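Pirin-like protein (Geobacillus kaustophilus, PDB 2P17) is an iron-binding member of the pirin family, built from cupin domains, whose biological function has not been established. Local coordinates at residues A[1-13]-A[212-226]. Sequence-based numbering, arbitrary orientation.
Sequences MAIQRRIRRVKTV and QALFFSRHNRGEETE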
HETATM    1  N   MSE A   1       9.739 -25.555   0.658  0.60 21.51           N
HETATM    2  CA  MSE A   1       9.555 -25.508   2.136  1.00 21.12           C
HETATM    3  C   MSE A   1       8.210 -24.871   2.500  1.00 20.05           C
HETATM    4  O   MSE A   1       7.221 -25.592   2.625  1.00 20.05           O
HETATM    5  CB  MSE A   1      10.724 -24.785   2.798  1.00 20.89           C
HETATM    6  CG  MSE A   1      10.810 -24.905   4.302  1.00 22.57           C
HETATM    7 SE   MSE A   1      12.276 -23.763   4.886  0.20 23.18          SE
HETATM    8  CE  MSE A   1      11.466 -22.015   4.567  0.10 22.66           C
ATOM      9  N   ALA A   2       8.155 -23.542   2.650  1.00 19.07           N
ATOM     10  CA  ALA A   2       6.905 -22.873   3.044  1.00 18.23           C
ATOM     11  C   ALA A   2       5.868 -22.997   1.945  1.00 17.43           C
ATOM     12  O   ALA A   2       6.202 -23.202   0.781  1.00 17.38           O
ATOM     13  CB  ALA A   2       7.137 -21.404   3.388  1.00 18.63           C
ATOM     14  N   ILE A   3       4.603 -22.875   2.325  1.00 16.70           N
ATOM     15  CA  ILE A   3       3.526 -22.910   1.363  1.00 16.21           C
ATOM     16  C   ILE A   3       3.689 -21.706   0.433  1.00 15.53           C
ATOM     17  O   ILE A   3       3.785 -20.572   0.893  1.00 15.03           O
ATOM     18  CB  ILE A   3       2.162 -22.903   2.079  1.00 16.53           C
ATOM     19  CG1 ILE A   3       1.971 -24.220   2.849  1.00 16.58           C
ATOM     20  CG2 ILE A   3       1.022 -22.652   1.086  1.00 16.48           C
ATOM     21  CD1 ILE A   3       0.909 -24.176   3.935  1.00 17.73           C
ATOM     22  N   GLN A   4       3.754 -21.970  -0.869  1.00 14.95           N
ATOM     23  CA  GLN A   4       3.955 -20.926  -1.877  1.00 14.99           C
ATOM     24  C   GLN A   4       2.640 -20.323  -2.341  1.00 14.20           C
ATOM     25  O   GLN A   4       1.765 -21.029  -2.864  1.00 14.95           O
ATOM     26  CB  GLN A   4       4.703 -21.489  -3.093  1.00 15.81           C
ATOM     27  CG  GLN A   4       6.107 -21.975  -2.783  1.00 18.94           C
ATOM     28  CD  GLN A   4       6.978 -20.883  -2.202  1.00 21.43           C
ATOM     29  OE1 GLN A   4       7.112 -19.800  -2.786  1.00 23.72           O
ATOM     30  NE2 GLN A   4       7.566 -21.148  -1.041  1.00 21.29           N
ATOM     31  N   ARG A   5       2.504 -19.011  -2.173  1.00 12.76           N
ATOM     32  CA  ARG A   5       1.342 -18.317  -2.706  1.00 12.47           C
ATOM     33  C   ARG A   5       1.364 -18.247  -4.232  1.00 11.84           C
ATOM     34  O   ARG A   5       2.439 -18.217  -4.849  1.00 12.38           O
ATOM     35  CB  ARG A   5       1.235 -16.920  -2.105  1.00 12.16           C
ATOM     36  CG  ARG A   5       0.947 -16.953  -0.603  1.00 11.48           C
ATOM     37  CD  ARG A   5      -0.063 -15.892  -0.212  1.00  9.98           C
ATOM     38  NE  ARG A   5      -0.175 -15.741   1.240  1.00  9.55           N
ATOM     39  CZ  ARG A   5      -1.163 -15.074   1.841  1.00  9.26           C
ATOM     40  NH1 ARG A   5      -2.136 -14.503   1.130  1.00  9.40           N
ATOM     41  NH2 ARG A   5      -1.187 -14.951   3.158  1.00  9.15           N
ATOM     42  N   ARG A   6       0.163 -18.199  -4.802  1.00 12.11           N
ATOM     43  CA  ARG A   6      -0.072 -18.062  -6.232  1.00 13.05           C
ATOM     44  C   ARG A   6      -0.657 -16.678  -6.485  1.00 12.11           C
ATOM     45  O   ARG A   6      -1.187 -16.037  -5.565  1.00 11.68           O
ATOM     46  CB  ARG A   6      -1.073 -19.131  -6.707  1.00 14.44           C
ATOM     47  CG  ARG A   6      -0.515 -20.541  -6.787  1.00 19.07           C
ATOM     48  CD  ARG A   6      -1.633 -21.564  -6.887  1.00 23.74           C
ATOM     49  NE  ARG A   6      -2.249 -21.813  -5.585  1.00 26.84           N
ATOM     50  CZ  ARG A   6      -3.443 -21.363  -5.207  1.00 27.76           C
ATOM     51  NH1 ARG A   6      -4.185 -20.643  -6.035  1.00 29.72           N
ATOM     52  NH2 ARG A   6      -3.898 -21.646  -3.992  1.00 28.55           N
ATOM     53  N   ILE A   7      -0.564 -16.219  -7.728  1.00 12.47           N
ATOM     54  CA  ILE A   7      -1.269 -15.034  -8.172  1.00 12.46           C
ATOM     55  C   ILE A   7      -2.634 -15.453  -8.705  1.00 13.05           C
ATOM     56  O   ILE A   7      -2.733 -16.157  -9.723  1.00 13.82           O
ATOM     57  CB  ILE A   7      -0.468 -14.244  -9.241  1.00 12.00           C
ATOM     58  CG1 ILE A   7       0.914 -13.826  -8.694  1.00 12.31           C
ATOM     59  CG2 ILE A   7      -1.292 -13.039  -9.741  1.00 12.21           C
ATOM     60  CD1 ILE A   7       0.881 -13.127  -7.320  1.00 11.99           C
ATOM     61  N   ARG A   8      -3.684 -15.043  -8.002  1.00 12.69           N
ATOM     62  CA  ARG A   8      -5.037 -15.479  -8.349  1.00 12.90           C
ATOM     63  C   ARG A   8      -5.720 -14.572  -9.369  1.00 12.60           C
ATOM     64  O   ARG A   8      -6.709 -14.974  -9.995  1.00 13.26           O
ATOM     65  CB  ARG A   8      -5.902 -15.637  -7.103  1.00 13.10           C
ATOM     66  CG  ARG A   8      -6.117 -14.356  -6.328  1.00 13.09           C
ATOM     67  CD  ARG A   8      -7.050 -14.542  -5.131  1.00 14.31           C
ATOM     68  NE  ARG A   8      -7.232 -13.259  -4.470  1.00 15.39           N
ATOM     69  CZ  ARG A   8      -8.154 -12.363  -4.810  1.00 15.91           C
ATOM     70  NH1 ARG A   8      -9.021 -12.642  -5.777  1.00 16.19           N
ATOM     71  NH2 ARG A   8      -8.221 -11.200  -4.177  1.00 14.24           N
ATOM     72  N   ARG A   9      -5.194 -13.361  -9.544  1.00 12.12           N
ATOM     73  CA  ARG A   9      -5.766 -12.414 -10.493  1.00 12.34           C
ATOM     74  C   ARG A   9      -4.776 -11.312 -10.818  1.00 11.90           C
ATOM     75  O   ARG A   9      -4.023 -10.876  -9.944  1.00 11.72           O
ATOM     76  CB  ARG A   9      -7.050 -11.808  -9.920  1.00 12.79           C
ATOM     77  CG  ARG A   9      -7.751 -10.837 -10.851  1.00 13.44           C
ATOM     78  CD  ARG A   9      -9.206 -10.633 -10.480  1.00 14.60           C
ATOM     79  NE  ARG A   9      -9.374 -10.034  -9.158  1.00 16.02           N
ATOM     80  CZ  ARG A   9      -9.281  -8.733  -8.893  1.00 16.38           C
ATOM     81  NH1 ARG A   9      -8.988  -7.849  -9.845  1.00 16.38           N
ATOM     82  NH2 ARG A   9      -9.478  -8.304  -7.654  1.00 15.38           N
ATOM     83  N   VAL A  10      -4.771 -10.863 -12.073  1.00 11.76           N
ATOM     84  CA  VAL A  10      -3.902  -9.773 -12.510  1.00 12.12           C
ATOM     85  C   VAL A  10      -4.749  -8.619 -13.048  1.00 12.50           C
ATOM     86  O   VAL A  10      -5.394  -8.755 -14.095  1.00 13.86           O
ATOM     87  CB  VAL A  10      -2.913 -10.222 -13.618  1.00 12.20           C
ATOM     88  CG1 VAL A  10      -2.031  -9.052 -14.068  1.00 13.25           C
ATOM     89  CG2 VAL A  10      -2.082 -11.420 -13.160  1.00 12.56           C
ATOM     90  N   LYS A  11      -4.752  -7.493 -12.335  1.00 12.19           N
ATOM     91  CA  LYS A  11      -5.528  -6.316 -12.743  1.00 12.01           C
ATOM     92  C   LYS A  11      -4.639  -5.267 -13.404  1.00 11.96           C
ATOM     93  O   LYS A  11      -3.596  -4.906 -12.857  1.00 11.77           O
ATOM     94  CB  LYS A  11      -6.242  -5.706 -11.520  1.00 12.67           C
ATOM     95  CG  LYS A  11      -6.757  -4.280 -11.699  1.00 14.24           C
ATOM     96  CD  LYS A  11      -8.032  -4.222 -12.514  1.00 16.03           C
ATOM     97  CE  LYS A  11      -8.579  -2.796 -12.560  1.00 16.26           C
ATOM     98  NZ  LYS A  11      -9.760  -2.669 -13.486  1.00 18.30           N
ATOM     99  N   THR A  12      -5.069  -4.755 -14.559  1.00 11.79           N
ATOM    100  CA  THR A  12      -4.352  -3.697 -15.241  1.00 12.30           C
ATOM    101  C   THR A  12      -5.106  -2.402 -14.982  1.00 12.59           C
ATOM    102  O   THR A  12      -6.274  -2.282 -15.366  1.00 13.00           O
ATOM    103  CB  THR A  12      -4.257  -3.978 -16.758  1.00 11.95           C
ATOM    104  OG1 THR A  12      -3.602  -5.237 -16.960  1.00 12.77           O
ATOM    105  CG2 THR A  12      -3.453  -2.885 -17.448  1.00 12.22           C
ATOM    106  N   VAL A  13      -4.450  -1.444 -14.328  1.00 13.08           N
ATOM    107  CA  VAL A  13      -5.103  -0.186 -13.975  1.00 14.52           C
ATOM    108  C   VAL A  13      -5.418   0.609 -15.238  1.00 15.37           C
ATOM    109  O   VAL A  13      -4.560   0.754 -16.111  1.00 16.31           O
ATOM    110  CB  VAL A  13      -4.236   0.632 -12.971  1.00 14.49           C
ATOM    111  CG1 VAL A  13      -4.842   2.009 -12.691  1.00 14.63           C
ATOM    112  CG2 VAL A  13      -4.093  -0.148 -11.676  1.00 15.75           C
ATOM    113  N   GLN A 212       0.182  -2.808 -13.046  1.00  9.31           N
ATOM    114  CA  GLN A 212      -0.665  -3.953 -12.699  1.00  9.65           C
ATOM    115  C   GLN A 212      -0.657  -4.242 -11.215  1.00  9.44           C
ATOM    116  O   GLN A 212       0.375  -4.086 -10.542  1.00  9.81           O
ATOM    117  CB  GLN A 212      -0.235  -5.206 -13.462  1.00  9.95           C
ATOM    118  CG  GLN A 212      -0.275  -5.016 -14.977  1.00 10.46           C
ATOM    119  CD  GLN A 212      -0.090  -6.315 -15.706  1.00 10.44           C
ATOM    120  OE1 GLN A 212       0.886  -7.033 -15.476  1.00 11.36           O
ATOM    121  NE2 GLN A 212      -1.030  -6.634 -16.597  1.00 10.12           N
ATOM    122  N   ALA A 213      -1.823  -4.666 -10.727  1.00  9.39           N
ATOM    123  CA  ALA A 213      -1.965  -5.221  -9.380  1.00  9.33           C
ATOM    124  C   ALA A 213      -2.129  -6.725  -9.473  1.00  9.31           C
ATOM    125  O   ALA A 213      -2.944  -7.218 -10.265  1.00  9.43           O
ATOM    126  CB  ALA A 213      -3.150  -4.600  -8.666  1.00  9.58           C
ATOM    127  N   LEU A 214      -1.354  -7.452  -8.668  1.00  8.92           N
ATOM    128  CA  LEU A 214      -1.365  -8.922  -8.664  1.00  9.06           C
ATOM    129  C   LEU A 214      -1.853  -9.376  -7.310  1.00  8.95           C
ATOM    130  O   LEU A 214      -1.249  -9.030  -6.302  1.00  9.07           O
ATOM    131  CB  LEU A 214       0.030  -9.479  -8.966  1.00  9.81           C
ATOM    132  CG  LEU A 214       0.449  -9.520 -10.441  1.00 10.56           C
ATOM    133  CD1 LEU A 214       0.660  -8.123 -11.018  1.00 11.09           C
ATOM    134  CD2 LEU A 214       1.734 -10.314 -10.573  1.00 11.16           C
ATOM    135  N   PHE A 215      -2.965 -10.113  -7.296  1.00  7.82           N
ATOM    136  CA  PHE A 215      -3.620 -10.504  -6.047  1.00  7.89           C
ATOM    137  C   PHE A 215      -3.207 -11.900  -5.647  1.00  8.19           C
ATOM    138  O   PHE A 215      -3.043 -12.767  -6.509  1.00  8.67           O
ATOM    139  CB  PHE A 215      -5.137 -10.424  -6.205  1.00  8.29           C
ATOM    140  CG  PHE A 215      -5.623  -9.034  -6.432  1.00  7.30           C
ATOM    141  CD1 PHE A 215      -6.024  -8.236  -5.359  1.00  8.59           C
ATOM    142  CD2 PHE A 215      -5.621  -8.483  -7.714  1.00  8.13           C
ATOM    143  CE1 PHE A 215      -6.442  -6.925  -5.567  1.00  9.29           C
ATOM    144  CE2 PHE A 215      -6.031  -7.180  -7.930  1.00  9.49           C
ATOM    145  CZ  PHE A 215      -6.450  -6.401  -6.863  1.00  8.62           C
ATOM    146  N   PHE A 216      -3.076 -12.131  -4.339  1.00  8.29           N
ATOM    147  CA  PHE A 216      -2.529 -13.383  -3.829  1.00  8.48           C
ATOM    148  C   PHE A 216      -3.629 -14.384  -3.467  1.00  8.81           C
ATOM    149  O   PHE A 216      -4.688 -14.005  -2.988  1.00  9.06           O
ATOM    150  CB  PHE A 216      -1.647 -13.167  -2.577  1.00  8.54           C
ATOM    151  CG  PHE A 216      -0.610 -12.077  -2.714  1.00  8.81           C
ATOM    152  CD1 PHE A 216      -0.031 -11.775  -3.951  1.00  8.89           C
ATOM    153  CD2 PHE A 216      -0.175 -11.378  -1.580  1.00  9.99           C
ATOM    154  CE1 PHE A 216       0.920 -10.764  -4.058  1.00  8.83           C
ATOM    155  CE2 PHE A 216       0.787 -10.370  -1.682  1.00 10.18           C
ATOM    156  CZ  PHE A 216       1.342 -10.068  -2.924  1.00  9.42           C
ATOM    157  N   SER A 217      -3.322 -15.665  -3.668  1.00  9.25           N
ATOM    158  CA  SER A 217      -4.139 -16.749  -3.142  1.00  9.30           C
ATOM    159  C   SER A 217      -4.309 -16.628  -1.638  1.00  9.46           C
ATOM    160  O   SER A 217      -3.453 -16.091  -0.951  1.00  9.69           O
ATOM    161  CB  SER A 217      -3.493 -18.105  -3.467  1.00  9.42           C
ATOM    162  OG  SER A 217      -2.127 -18.114  -3.083  1.00 10.09           O
ATOM    163  N   ARG A 218      -5.418 -17.166  -1.153  1.00 10.15           N
ATOM    164  CA  ARG A 218      -5.710 -17.214   0.270  1.00 10.67           C
ATOM    165  C   ARG A 218      -5.306 -18.548   0.863  1.00 10.55           C
ATOM    166  O   ARG A 218      -5.361 -19.579   0.187  1.00 11.79           O
ATOM    167  CB  ARG A 218      -7.205 -17.007   0.493  1.00 10.53           C
ATOM    168  CG  ARG A 218      -7.740 -15.659  -0.008  1.00 12.66           C
ATOM    169  CD  ARG A 218      -7.260 -14.480   0.828  1.00 12.87           C
ATOM    170  NE  ARG A 218      -7.850 -14.440   2.167  1.00 12.12           N
ATOM    171  CZ  ARG A 218      -9.017 -13.864   2.495  1.00  9.68           C
ATOM    172  NH1 ARG A 218      -9.783 -13.269   1.588  1.00 11.50           N
ATOM    173  NH2 ARG A 218      -9.438 -13.909   3.753  1.00 10.42           N
ATOM    174  N   HIS A 219      -4.889 -18.513   2.128  1.00 10.68           N
ATOM    175  CA  HIS A 219      -4.457 -19.710   2.825  1.00 10.77           C
ATOM    176  C   HIS A 219      -5.085 -19.752   4.218  1.00 11.48           C
ATOM    177  O   HIS A 219      -5.978 -18.967   4.514  1.00 11.83           O
ATOM    178  CB  HIS A 219      -2.923 -19.774   2.809  1.00 11.18           C
ATOM    179  CG  HIS A 219      -2.379 -19.782   1.418  1.00 10.88           C
ATOM    180  ND1 HIS A 219      -2.179 -20.947   0.713  1.00 11.44           N
ATOM    181  CD2 HIS A 219      -2.104 -18.770   0.562  1.00 11.28           C
ATOM    182  CE1 HIS A 219      -1.763 -20.654  -0.507  1.00 12.27           C
ATOM    183  NE2 HIS A 219      -1.706 -19.340  -0.623  1.00 11.56           N
ATOM    184  N   ASN A 220      -4.645 -20.691   5.048  1.00 12.24           N
ATOM    185  CA  ASN A 220      -5.236 -20.908   6.364  1.00 12.77           C
ATOM    186  C   ASN A 220      -4.472 -20.212   7.466  1.00 12.70           C
ATOM    187  O   ASN A 220      -3.249 -20.112   7.413  1.00 12.68           O
ATOM    188  CB  ASN A 220      -5.275 -22.403   6.685  1.00 12.98           C
ATOM    189  CG  ASN A 220      -6.093 -23.190   5.691  1.00 14.75           C
ATOM    190  OD1 ASN A 220      -7.295 -22.980   5.568  1.00 16.68           O
ATOM    191  ND2 ASN A 220      -5.448 -24.104   4.974  1.00 17.52           N
ATOM    192  N   ARG A 221      -5.196 -19.757   8.486  1.00 13.02           N
ATOM    193  CA  ARG A 221      -4.556 -19.216   9.681  1.00 14.67           C
ATOM    194  C   ARG A 221      -3.592 -20.263  10.250  1.00 14.52           C
ATOM    195  O   ARG A 221      -3.888 -21.468  10.265  1.00 14.79           O
ATOM    196  CB  ARG A 221      -5.610 -18.845  10.727  1.00 14.80           C
ATOM    197  CG  ARG A 221      -5.069 -18.094  11.936  1.00 16.47           C
ATOM    198  CD  ARG A 221      -6.107 -18.002  13.048  1.00 17.36           C
ATOM    199  NE  ARG A 221      -5.525 -17.433  14.260  1.00 23.00           N
ATOM    200  CZ  ARG A 221      -5.412 -16.128  14.511  1.00 24.37           C
ATOM    201  NH1 ARG A 221      -5.857 -15.227  13.638  1.00 25.92           N
ATOM    202  NH2 ARG A 221      -4.856 -15.724  15.649  1.00 26.34           N
ATOM    203  N   GLY A 222      -2.430 -19.791  10.687  1.00 14.59           N
ATOM    204  CA  GLY A 222      -1.418 -20.666  11.268  1.00 14.67           C
ATOM    205  C   GLY A 222      -0.420 -21.234  10.280  1.00 14.95           C
ATOM    206  O   GLY A 222       0.568 -21.848  10.685  1.00 15.42           O
ATOM    207  N   GLU A 223      -0.669 -21.054   8.985  1.00 14.60           N
ATOM    208  CA  GLU A 223       0.262 -21.520   7.964  1.00 15.08           C
ATOM    209  C   GLU A 223       1.312 -20.467   7.652  1.00 15.22           C
ATOM    210  O   GLU A 223       1.017 -19.269   7.616  1.00 16.70           O
ATOM    211  CB  GLU A 223      -0.473 -21.926   6.695  1.00 15.15           C
ATOM    212  CG  GLU A 223      -1.416 -23.094   6.930  1.00 15.55           C
ATOM    213  CD  GLU A 223      -2.199 -23.485   5.699  1.00 17.44           C
ATOM    214  OE1 GLU A 223      -2.330 -22.650   4.779  1.00 16.35           O
ATOM    215  OE2 GLU A 223      -2.696 -24.633   5.659  1.00 18.87           O
ATOM    216  N   GLU A 224       2.541 -20.919   7.432  1.00 14.17           N
ATOM    217  CA  GLU A 224       3.616 -20.019   7.046  1.00 13.83           C
ATOM    218  C   GLU A 224       3.657 -20.052   5.531  1.00 13.55           C
ATOM    219  O   GLU A 224       3.873 -21.109   4.936  1.00 14.24           O
ATOM    220  CB  GLU A 224       4.956 -20.436   7.696  1.00 13.92           C
ATOM    221  CG  GLU A 224       5.014 -20.157   9.214  1.00 15.62           C
ATOM    222  CD  GLU A 224       6.323 -20.593   9.917  0.60 14.58           C
ATOM    223  OE1 GLU A 224       7.232 -21.140   9.247  0.80 17.05           O
ATOM    224  OE2 GLU A 224       6.433 -20.390  11.164  1.00 17.82           O
ATOM    225  N   THR A 225       3.376 -18.907   4.901  1.00 11.91           N
ATOM    226  CA  THR A 225       3.352 -18.827   3.443  1.00 11.91           C
ATOM    227  C   THR A 225       4.415 -17.866   2.930  1.00 11.97           C
ATOM    228  O   THR A 225       4.931 -17.038   3.678  1.00 11.43           O
ATOM    229  CB  THR A 225       1.974 -18.382   2.867  1.00 11.89           C
ATOM    230  OG1 THR A 225       1.770 -16.976   3.081  1.00 11.21           O
ATOM    231  CG2 THR A 225       0.803 -19.197   3.464  1.00 11.26           C
ATOM    232  N   GLU A 226       4.746 -18.006   1.650  1.00 11.51           N
ATOM    233  CA  GLU A 226       5.742 -17.156   1.008  1.00 12.54           C
ATOM    234  C   GLU A 226       5.279 -16.750  -0.379  1.00 11.99           C
ATOM    235  O   GLU A 226       4.553 -17.496  -1.048  1.00 12.42           O
ATOM    236  CB  GLU A 226       7.088 -17.887   0.920  1.00 12.39           C
ATOM    237  CG  GLU A 226       7.840 -17.910   2.253  1.00 14.41           C
ATOM    238  CD  GLU A 226       9.110 -18.747   2.241  1.00 14.90           C
ATOM    239  OE1 GLU A 226       9.376 -19.428   1.235  1.00 18.90           O
ATOM    240  OE2 GLU A 226       9.817 -18.738   3.271  1.00 19.73           O
TER
HETATM  241  O   HOH W   1      10.378 -21.932   1.331  1.00 23.82           O
HETATM  242  O   HOH W   2       9.711 -19.325  -1.179  1.00 27.30           O
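Residues 7-12 run antiparallel to residues 212-216, their axes 4.6 Å apart at 164°, whereas Ile3 and Gln4 pair in parallel with Thr225 and Glu226, so one N-terminal strand bridges both. Lys11 and Ala213 exchange two backbone hydrogen bonds. Between the two pairings, Ser217 continues the join: its N donates to Arg6 O, and its OG, small enough to lie against the backbone, accepts from Arg6 N at 2.9 Å.

Long and hydrogen-bonding along its edge, Arg5 suits the buried junction. Its NE points almost straight at Thr225 OG1 (2.9 Å), in the guanidinium plane, while His219 CD2 lies over one face of that group. Thr225 OG1 is also hydrogen-bonded to Leu184 O, and Arg5 NH2 reaches Tyr188 O, so the buried guanidinium is held from several sides.

Arg9 spreads its guanidinium flat over the Phe215 ring, centres 4.1 Å apart and planes at 25°, a cation-pi stack. The bend at chi3 (63°) turns the group over the ring, and a salt bridge to Glu35 holds it as well. Beside it, Arg8 sets one guanidinium face over Phe215 CB and shares Glu35. Ile7, branched and apolar, bridges aromatic and aliphatic neighbours: its CD1 meets the Phe216 ring edge at CD1 (3.7 Å), and its CG2 packs on Leu214 CB.

Where residues 7-12 meet the start of residues 212-216, the long amide arm of Gln212 reaches across so that NE2 donates to the short hydroxyl Thr12 OG1 (2.9 Å). The N-terminal strand thus adds itself to the C-terminal cupin beta-barrel, an arrangement consistent with the bicupin fold of pirins, well away from the iron.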